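Local coordinates for protein fusolin (Unidentified entomopoxvirus, PDB 4OW5) that probably acts as a chitin-binding lytic polysaccharide monooxygenase that enhances viral virulence and crystallises in vivo into viral spindles, at residues A[127-132]-A[202-207]; A[136-141]-A[213-218]; A[176-181]-A[196-201]. All coordinates share one frame; numbering follows the deposited sequence. Where two conformers were deposited one is given.

Contact 1. Residues A[127-132]-A[202-207]. With EDO (1,2-ethanediol), chain G.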
loop_
_atom_site.group_PDB
_atom_site.type_symbol
_atom_site.label_atom_id
_atom_site.label_comp_id
_atom_site.label_asym_id
_atom_site.label_seq_id
_atom_site.Cartn_x
_atom_site.Cartn_y
_atom_site.Cartn_z
ATOM N N ASN A 127 0.093 -12.412 7.425
ATOM C CA ASN A 127 -0.327 -11.027 7.577
ATOM C C ASN A 127 -0.750 -10.645 8.995
ATOM O O ASN A 127 -0.812 -9.459 9.274
ATOM C CB ASN A 127 -1.444 -10.732 6.631
ATOM C CG ASN A 127 -1.019 -10.852 5.191
ATOM O OD1 ASN A 127 0.163 -10.715 4.846
ATOM N ND2 ASN A 127 -1.947 -11.169 4.328
ATOM N N THR A 128 -0.954 -11.618 9.900
ATOM C CA THR A 128 -1.357 -11.322 11.264
ATOM C C THR A 128 -0.173 -11.108 12.201
ATOM O O THR A 128 -0.432 -10.682 13.311
ATOM C CB THR A 128 -2.268 -12.420 11.819
ATOM O OG1 THR A 128 -1.537 -13.634 11.900
ATOM C CG2 THR A 128 -3.548 -12.584 11.030
ATOM N N VAL A 129 1.109 -11.343 11.781
ATOM C CA VAL A 129 2.285 -11.067 12.641
ATOM C C VAL A 129 2.307 -9.640 13.112
ATOM O O VAL A 129 2.065 -8.740 12.317
ATOM C CB VAL A 129 3.679 -11.355 11.998
ATOM C CG1 VAL A 129 3.955 -12.830 11.934
ATOM C CG2 VAL A 129 3.867 -10.659 10.637
ATOM N N SER A 130 2.674 -9.420 14.363
ATOM C CA SER A 130 2.747 -8.069 14.927
ATOM C C SER A 130 4.142 -7.449 14.744
ATOM O O SER A 130 4.265 -6.213 14.711
ATOM C CB SER A 130 2.382 -8.097 16.402
ATOM O OG SER A 130 3.045 -9.185 17.031
ATOM N N THR A 131 5.198 -8.292 14.686
ATOM C CA THR A 131 6.561 -7.839 14.461
ATOM C C THR A 131 7.288 -8.792 13.541
ATOM O O THR A 131 7.017 -9.986 13.552
ATOM C CB THR A 131 7.348 -7.703 15.782
ATOM O OG1 THR A 131 7.485 -8.997 16.364
ATOM C CG2 THR A 131 6.702 -6.728 16.755
ATOM N N VAL A 132 8.212 -8.265 12.763
ATOM C CA VAL A 132 9.030 -9.042 11.829
ATOM C C VAL A 132 10.488 -8.805 12.192
ATOM O O VAL A 132 10.953 -7.657 12.108
ATOM C CB VAL A 132 8.767 -8.658 10.346
ATOM C CG1 VAL A 132 9.737 -9.364 9.413
ATOM C CG2 VAL A 132 7.339 -8.978 9.938
ATOM N N ILE A 202 10.822 -5.570 14.000
ATOM C CA ILE A 202 10.247 -4.370 13.370
ATOM C C ILE A 202 8.746 -4.417 13.489
ATOM O O ILE A 202 8.157 -5.364 12.979
ATOM C CB ILE A 202 10.676 -4.288 11.885
ATOM C CG1 ILE A 202 12.216 -4.348 11.755
ATOM C CG2 ILE A 202 10.111 -3.024 11.225
ATOM C CD1 ILE A 202 12.973 -3.201 12.445
ATOM N N PRO A 203 8.101 -3.403 14.102
ATOM C CA PRO A 203 6.629 -3.401 14.151
ATOM C C PRO A 203 6.070 -3.434 12.737
ATOM O O PRO A 203 6.552 -2.720 11.858
ATOM C CB PRO A 203 6.281 -2.078 14.877
ATOM C CG PRO A 203 7.544 -1.701 15.596
ATOM C CD PRO A 203 8.666 -2.204 14.755
ATOM N N VAL A 204 5.095 -4.288 12.508
ATOM C CA VAL A 204 4.528 -4.362 11.217
ATOM C C VAL A 204 3.761 -3.014 10.996
ATOM O O VAL A 204 3.388 -2.289 11.938
ATOM C CB VAL A 204 3.702 -5.663 11.003
ATOM C CG1 VAL A 204 3.064 -5.700 9.631
ATOM C CG2 VAL A 204 4.617 -6.867 11.122
ATOM N N ARG A 205 3.852 -2.574 9.781
ATOM C CA ARG A 205 3.228 -1.350 9.288
ATOM C C ARG A 205 2.422 -1.779 8.099
ATOM O O ARG A 205 2.843 -2.685 7.367
ATOM C CB ARG A 205 4.310 -0.328 8.901
ATOM C CG ARG A 205 5.028 0.312 10.084
ATOM C CD ARG A 205 4.276 1.486 10.617
ATOM N NE ARG A 205 4.954 2.136 11.745
ATOM C CZ ARG A 205 4.901 1.723 13.004
ATOM N NH1 ARG A 205 4.212 0.636 13.330
ATOM N NH2 ARG A 205 5.533 2.394 13.953
ATOM N N GLN A 206 1.294 -1.120 7.869
ATOM C CA GLN A 206 0.462 -1.372 6.699
ATOM C C GLN A 206 0.796 -0.400 5.574
ATOM O O GLN A 206 0.167 -0.454 4.547
ATOM C CB GLN A 206 -1.024 -1.250 7.110
ATOM C CG GLN A 206 -1.385 -2.112 8.336
ATOM C CD GLN A 206 -0.969 -3.565 8.191
ATOM O OE1 GLN A 206 -1.161 -4.183 7.142
ATOM N NE2 GLN A 206 -0.449 -4.173 9.255
ATOM N N THR A 207 1.770 0.482 5.757
ATOM C CA THR A 207 2.187 1.483 4.779
ATOM C C THR A 207 3.704 1.515 4.678
ATOM O O THR A 207 4.409 1.030 5.573
ATOM C CB THR A 207 1.682 2.856 5.241
ATOM O OG1 THR A 207 2.168 3.069 6.565
ATOM C CG2 THR A 207 0.173 2.966 5.230
HETATM C C1 EDO G . 3.774 1.371 16.803
HETATM O O1 EDO G . 5.142 1.101 16.533
HETATM C C2 EDO G . 2.962 0.062 16.698
HETATM O O2 EDO G . 1.723 0.331 16.055
HETATM O O HOH W 1 -1.192 -7.146 7.885
#

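Contact 2. Residues A[136-141]-A[213-218]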
loop_
_atom_site.group_PDB
_atom_site.type_symbol
_atom_site.label_atom_id
_atom_site.label_comp_id
_atom_site.label_asym_id
_atom_site.label_seq_id
_atom_site.Cartn_x
_atom_site.Cartn_y
_atom_site.Cartn_z
ATOM N N PHE A 136 19.669 -6.293 10.755
ATOM C CA PHE A 136 20.315 -5.089 10.286
ATOM C C PHE A 136 21.762 -5.353 9.960
ATOM O O PHE A 136 22.436 -6.060 10.711
ATOM C CB PHE A 136 20.256 -3.955 11.339
ATOM C CG PHE A 136 18.965 -3.193 11.371
ATOM C CD1 PHE A 136 18.805 -2.049 10.619
ATOM C CD2 PHE A 136 17.913 -3.613 12.172
ATOM C CE1 PHE A 136 17.620 -1.321 10.668
ATOM C CE2 PHE A 136 16.714 -2.898 12.201
ATOM C CZ PHE A 136 16.588 -1.743 11.470
ATOM N N GLU A 137 22.247 -4.769 8.870
ATOM C CA GLU A 137 23.664 -4.779 8.512
ATOM C C GLU A 137 24.078 -3.343 8.247
ATOM O O GLU A 137 23.472 -2.649 7.412
ATOM C CB GLU A 137 23.966 -5.691 7.295
ATOM C CG GLU A 137 25.459 -5.896 7.103
ATOM C CD GLU A 137 25.884 -6.590 5.824
ATOM O OE1 GLU A 137 25.526 -6.086 4.738
ATOM O OE2 GLU A 137 26.645 -7.583 5.900
ATOM N N PHE A 138 25.009 -2.851 9.043
ATOM C CA PHE A 138 25.581 -1.526 8.885
ATOM C C PHE A 138 27.044 -1.726 8.447
ATOM O O PHE A 138 27.803 -2.463 9.094
ATOM C CB PHE A 138 25.443 -0.713 10.164
ATOM C CG PHE A 138 25.777 0.740 9.950
ATOM C CD1 PHE A 138 27.083 1.187 10.043
ATOM C CD2 PHE A 138 24.785 1.662 9.634
ATOM C CE1 PHE A 138 27.400 2.520 9.778
ATOM C CE2 PHE A 138 25.097 3.004 9.448
ATOM C CZ PHE A 138 26.412 3.421 9.498
ATOM N N CYS A 139 27.400 -1.096 7.351
ATOM C CA CYS A 139 28.673 -1.221 6.664
ATOM C C CYS A 139 29.624 -0.095 7.063
ATOM O O CYS A 139 29.470 1.026 6.571
ATOM C CB CYS A 139 28.413 -1.228 5.163
ATOM S SG CYS A 139 29.874 -1.482 4.128
ATOM N N PRO A 140 30.644 -0.365 7.915
ATOM C CA PRO A 140 31.594 0.705 8.257
ATOM C C PRO A 140 32.699 0.755 7.216
ATOM O O PRO A 140 33.384 -0.241 7.014
ATOM C CB PRO A 140 32.123 0.276 9.618
ATOM C CG PRO A 140 32.096 -1.243 9.558
ATOM C CD PRO A 140 31.006 -1.634 8.588
ATOM N N THR A 141 32.843 1.875 6.515
ATOM C CA THR A 141 33.933 2.015 5.565
ATOM C C THR A 141 35.225 2.347 6.351
ATOM O O THR A 141 36.318 2.106 5.847
ATOM C CB THR A 141 33.590 3.033 4.497
ATOM O OG1 THR A 141 33.408 4.305 5.084
ATOM C CG2 THR A 141 32.345 2.645 3.718
ATOM N N VAL A 213 18.552 5.292 11.413
ATOM C CA VAL A 213 19.691 4.699 12.129
ATOM C C VAL A 213 20.714 5.781 12.423
ATOM O O VAL A 213 21.177 6.492 11.511
ATOM C CB VAL A 213 20.344 3.557 11.329
ATOM C CG1 VAL A 213 21.564 2.983 12.066
ATOM C CG2 VAL A 213 19.349 2.444 11.051
ATOM N N ARG A 214 21.106 5.833 13.692
ATOM C CA ARG A 214 22.119 6.707 14.221
ATOM C C ARG A 214 23.295 5.863 14.695
ATOM O O ARG A 214 23.093 4.975 15.517
ATOM C CB ARG A 214 21.561 7.499 15.394
ATOM C CG ARG A 214 22.588 8.454 15.984
ATOM C CD ARG A 214 22.043 9.085 17.227
ATOM N NE ARG A 214 23.007 9.982 17.854
ATOM C CZ ARG A 214 23.029 10.297 19.150
ATOM N NH1 ARG A 214 22.133 9.781 19.988
ATOM N NH2 ARG A 214 23.937 11.140 19.616
ATOM N N TRP A 215 24.487 6.112 14.182
ATOM C CA TRP A 215 25.725 5.438 14.603
ATOM C C TRP A 215 26.565 6.516 15.250
ATOM O O TRP A 215 27.033 7.432 14.570
ATOM C CB TRP A 215 26.456 4.755 13.445
ATOM C CG TRP A 215 27.765 4.134 13.858
ATOM C CD1 TRP A 215 28.052 3.512 15.040
ATOM C CD2 TRP A 215 28.947 4.028 13.057
ATOM N NE1 TRP A 215 29.345 3.055 15.032
ATOM C CE2 TRP A 215 29.920 3.360 13.831
ATOM C CE3 TRP A 215 29.281 4.436 11.761
ATOM C CZ2 TRP A 215 31.219 3.113 13.357
ATOM C CZ3 TRP A 215 30.569 4.191 11.292
ATOM C CH2 TRP A 215 31.523 3.547 12.089
ATOM N N GLN A 216 26.627 6.504 16.571
ATOM C CA GLN A 216 27.260 7.561 17.334
ATOM C C GLN A 216 28.576 7.105 17.941
ATOM O O GLN A 216 28.615 6.121 18.657
ATOM C CB GLN A 216 26.307 8.008 18.449
ATOM C CG GLN A 216 26.853 9.126 19.375
ATOM C CD GLN A 216 27.196 10.388 18.640
ATOM O OE1 GLN A 216 26.338 11.005 17.973
ATOM N NE2 GLN A 216 28.428 10.851 18.767
ATOM N N ARG A 217 29.646 7.845 17.665
ATOM C CA ARG A 217 30.944 7.605 18.274
ATOM C C ARG A 217 30.927 8.101 19.718
ATOM O O ARG A 217 30.465 9.203 20.002
ATOM C CB ARG A 217 32.059 8.307 17.498
ATOM C CG ARG A 217 32.201 7.810 16.078
ATOM C CD ARG A 217 33.405 8.422 15.391
ATOM N NE ARG A 217 34.658 7.983 16.005
ATOM C CZ ARG A 217 35.864 8.394 15.642
ATOM N NH1 ARG A 217 36.007 9.258 14.646
ATOM N NH2 ARG A 217 36.944 7.918 16.251
ATOM N N ASN A 218 31.430 7.281 20.626
ATOM C CA ASN A 218 31.549 7.648 22.036
ATOM C C ASN A 218 32.857 8.371 22.250
ATOM O O ASN A 218 33.780 7.743 22.773
ATOM C CB ASN A 218 31.548 6.408 22.919
ATOM C CG ASN A 218 30.236 5.811 23.142
ATOM O OD1 ASN A 218 29.867 4.863 22.462
ATOM N ND2 ASN A 218 29.562 6.265 24.167
#

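Contact 3. Residues A[176-181]-A[196-201]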
loop_
_atom_site.group_PDB
_atom_site.type_symbol
_atom_site.label_atom_id
_atom_site.label_comp_id
_atom_site.label_asym_id
_atom_site.label_seq_id
_atom_site.Cartn_x
_atom_site.Cartn_y
_atom_site.Cartn_z
ATOM N N GLY A 176 21.885 0.912 21.880
ATOM C CA GLY A 176 23.014 0.268 22.532
ATOM C C GLY A 176 24.156 -0.052 21.591
ATOM O O GLY A 176 24.063 0.114 20.370
ATOM N N PRO A 177 25.258 -0.574 22.135
ATOM C CA PRO A 177 26.357 -1.000 21.250
ATOM C C PRO A 177 25.999 -2.266 20.459
ATOM O O PRO A 177 25.075 -3.017 20.826
ATOM C CB PRO A 177 27.527 -1.239 22.226
ATOM C CG PRO A 177 26.882 -1.566 23.497
ATOM C CD PRO A 177 25.556 -0.861 23.549
ATOM N N ILE A 178 26.614 -2.394 19.294
ATOM C CA ILE A 178 26.546 -3.548 18.406
ATOM C C ILE A 178 28.014 -3.965 18.164
ATOM O O ILE A 178 28.785 -3.132 17.702
ATOM C CB ILE A 178 25.797 -3.230 17.079
ATOM C CG1 ILE A 178 24.410 -2.617 17.336
ATOM C CG2 ILE A 178 25.699 -4.476 16.208
ATOM C CD1 ILE A 178 23.665 -2.333 16.111
ATOM N N PRO A 179 28.485 -5.171 18.529
ATOM C CA PRO A 179 29.895 -5.485 18.271
ATOM C C PRO A 179 30.143 -5.718 16.774
ATOM O O PRO A 179 29.244 -6.129 16.037
ATOM C CB PRO A 179 30.123 -6.765 19.087
ATOM C CG PRO A 179 28.796 -7.460 19.009
ATOM C CD PRO A 179 27.772 -6.332 19.100
ATOM N N LEU A 180 31.353 -5.399 16.330
ATOM C CA LEU A 180 31.795 -5.694 14.971
ATOM C C LEU A 180 31.911 -7.219 14.766
ATOM O O LEU A 180 32.430 -7.922 15.636
ATOM C CB LEU A 180 33.160 -5.050 14.749
ATOM C CG LEU A 180 33.136 -3.598 14.511
ATOM C CD1 LEU A 180 34.444 -2.954 14.936
ATOM C CD2 LEU A 180 32.816 -3.315 13.079
ATOM N N VAL A 181 31.439 -7.725 13.636
ATOM C CA VAL A 181 31.497 -9.160 13.312
ATOM C C VAL A 181 31.993 -9.318 11.919
ATOM O O VAL A 181 31.856 -8.390 11.125
ATOM C CB VAL A 181 30.149 -9.905 13.477
ATOM C CG1 VAL A 181 29.863 -10.213 14.942
ATOM C CG2 VAL A 181 28.986 -9.144 12.815
ATOM N N TYR A 196 28.569 -4.300 11.229
ATOM C CA TYR A 196 27.762 -4.273 12.431
ATOM C C TYR A 196 26.474 -4.971 12.072
ATOM O O TYR A 196 25.840 -4.568 11.097
ATOM C CB TYR A 196 27.471 -2.874 12.917
ATOM C CG TYR A 196 28.669 -2.122 13.431
ATOM C CD1 TYR A 196 29.089 -2.271 14.736
ATOM C CD2 TYR A 196 29.276 -1.141 12.664
ATOM C CE1 TYR A 196 30.167 -1.550 15.236
ATOM C CE2 TYR A 196 30.368 -0.427 13.140
ATOM C CZ TYR A 196 30.832 -0.655 14.419
ATOM O OH TYR A 196 31.891 0.079 14.881
ATOM N N ARG A 197 26.110 -6.033 12.796
ATOM C CA ARG A 197 24.847 -6.752 12.572
ATOM C C ARG A 197 24.082 -6.964 13.840
ATOM O O ARG A 197 24.667 -7.360 14.830
ATOM C CB ARG A 197 25.049 -8.129 11.970
ATOM C CG ARG A 197 25.489 -8.189 10.566
ATOM C CD ARG A 197 25.276 -9.594 10.007
ATOM N NE ARG A 197 25.916 -10.662 10.784
ATOM C CZ ARG A 197 27.106 -11.220 10.533
ATOM N NH1 ARG A 197 27.837 -10.816 9.506
ATOM N NH2 ARG A 197 27.564 -12.198 11.304
ATOM N N THR A 198 22.765 -6.810 13.787
ATOM C CA THR A 198 21.884 -7.053 14.930
ATOM C C THR A 198 20.472 -7.360 14.421
ATOM O O THR A 198 20.084 -6.820 13.407
ATOM C CB THR A 198 21.885 -5.826 15.892
ATOM O OG1 THR A 198 21.339 -6.202 17.143
ATOM C CG2 THR A 198 21.127 -4.616 15.346
ATOM N N THR A 199 19.704 -8.165 15.150
ATOM C CA THR A 199 18.308 -8.438 14.851
ATOM C C THR A 199 17.461 -7.551 15.719
ATOM O O THR A 199 17.632 -7.514 16.945
ATOM C CB THR A 199 17.956 -9.915 15.038
ATOM O OG1 THR A 199 18.731 -10.664 14.114
ATOM C CG2 THR A 199 16.475 -10.207 14.756
ATOM N N VAL A 200 16.496 -6.876 15.081
ATOM C CA VAL A 200 15.504 -6.040 15.745
ATOM C C VAL A 200 14.165 -6.480 15.237
ATOM O O VAL A 200 14.044 -6.757 14.035
ATOM C CB VAL A 200 15.739 -4.529 15.470
ATOM C CG1 VAL A 200 14.726 -3.668 16.219
ATOM C CG2 VAL A 200 17.152 -4.131 15.827
ATOM N N GLY A 201 13.185 -6.559 16.140
ATOM C CA GLY A 201 11.819 -6.859 15.784
ATOM C C GLY A 201 11.227 -5.579 15.252
ATOM O O GLY A 201 11.227 -4.576 15.952
HETATM O O HOH W 2 27.143 -7.282 15.058
#

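Contact 1. Residues A[127-132]-A[202-207]
Val132 and Ile202 form an antiparallel hydrogen-bonded pair, their backbones joined by Val132 N to Ile202 O at 2.9 Å and by Ile202 N to Val132 O at 2.8 Å. One step on, Thr131 faces Pro203 as the non-hydrogen-bonded pair, and the next bond comes from Val204 N to Ser130 O at 3.0 Å, one residue past the strand end. It is almost straight (173° at the hydrogen) although the donor stands 43° out of the carbonyl plane. Among the side chains Val204 does most of the touching. Its CG1 is anti to the backbone N (chi1 178°), while CG2, beside that N, is the branch that meets 127-132. Val204 CG2 lies 3.6 Å from Val132 CG2. The Val129 and Val204 side chains cross at about a right angle, with Val204 CG2 3.9 Å from Val129 CG2. Val204 CG2 also rests 3.4 Å from Val129 O. Beyond the strands a water spans the gap, donating to Asn127 O at 2.7 Å and, less closely, to Gln206 OE1. That OE1 is also bonded to His235 NE2, while Asn127 takes Arg236 N on its OD1 and packs on Tyr161 of the second subunit. Phe233 of strand 223-234 packs on Val132, Ile202 and Val204. Arg205 NH2 serves Thr154 O and, in plane at the guanidinium edge, an ethanediol probably left from crystallisation. The chemistry implies a change of grip along the contact: past Val204 the backbone ladder gives way to a water-mediated link that ends on a side-chain oxygen.

Contact 2. Residues A[136-141]-A[213-218]
Trp215 NE1 is bonded to Ser147 OG, which ties the indole at its polar edge, while its carbons meet Phe138 and Pro140. Across the contact itself everything is apolar. Phe138 and Trp215 cross at about a right angle, and Phe138 CE1 comes to 3.3 Å from Trp215 CE3. The Phe138 ring and the tryptophan six-membered ring have centroids 5.3 Å apart and planes at 61°, an oblique meeting, neither a stack nor edge-to-face. Phe138 carries CG anti to the backbone N (chi1 -169°), which directs CG toward strand 213-217. On the other flank of the same ring, Phe138 CD2 lies 4.2 Å from Val213 CG1. The other valine methyl, Val213 CG2, lies equally far from Phe136 CE1. At the far end Pro140 CB touches Trp215 CH2 at 4.1 Å. Beyond these, the indole stacks on Phe149, and its side chain comes within about 4 Å of that of His144, a residue seen to bind copper or zinc in this protein, though no metal is bound to this chain here. Strand segments 136-140 and 213-217 stay 10.4 Å apart at 45°, a spacing bridged by side chains, as between the two layers of a fibronectin type III-like sandwich: strands 2-6 and 194-203 flank the first, 147-154 and 223-234 the second.

Contact 3. Residues A[176-181]-A[196-201]
Leu180 and Tyr196 bring their CA atoms to 5.0 Å as the backbones pass, yet no direct hydrogen bond joins the two segments. A water stands in for one, donating to Pro179 O at 2.6 Å and accepting from Arg197 N at 2.8 Å. Of the side chains, Tyr196 is touched from two directions. Leu180 CD2 sits over one face, 3.8 Å from the centroid of the Tyr196 ring and 17° off the normal, which is good CH-pi geometry. At the ring edge, near its plane, Ile178 O approaches Tyr196 CD1 to 3.1 Å. The tyrosine chi1 of -68° sets CG beside the backbone N, and the ring lies against Ile178 and Leu180. Its hydroxyl is bonded to Glu145 OE2, and Phe149 meets the ring edge-to-face, which together probably restrain the ring's rotation. The segments belong to the beta hairpin of strands 180-182 and 194-203; of these, 194-203 lies next to 131-140 in the four-stranded antiparallel sheet of the fibronectin type III-like sandwich, and 180-182 is outermost in that sheet within the chain. Ile178 points toward strand 194-203. Ile178 CG2 lies 3.4 Å from Arg197 O, whereas CD1, anti to CA (chi2 -179°), extends to Thr198. Ile178 CD1 and Thr198 CG2, at 3.5 Å, are closer than usual carbon contact, and the two side chains cross at about a right angle. Val181 was deposited in two conformers, so its contact is tentative: in one of them Val181 CG2 lies over the centre of the Arg197 guanidinium, 3.6 Å from Arg197 CZ. Arg197 NH1 donates to Gln182 O, while NE has a long, weak ion pair with Glu135 OE2.

Overall arrangement
Strand 194-203 runs through contacts 1 and 3, whose centres are 21 Å apart, and strand 131-140 through contacts 1 and 2, with centres 24 Å apart. Contacts 2 and 3 are close, at about 9 Å between centres: Phe138 N lies 2.8 Å from Tyr196 O, a probable hydrogen bond, and Trp215 CZ2 packs 3.5 Å from Tyr196 OH. Contact 1 joins this core through Ile202 CD1, which is 3.8 Å from Phe136 CE2. Contact 2 lies beside the metal site known in this protein, and contact 3 a little farther off: the side chains of Trp215 and Tyr196 approach that of His144 to about 4 and 6 Å. Contact 1 lies away from it.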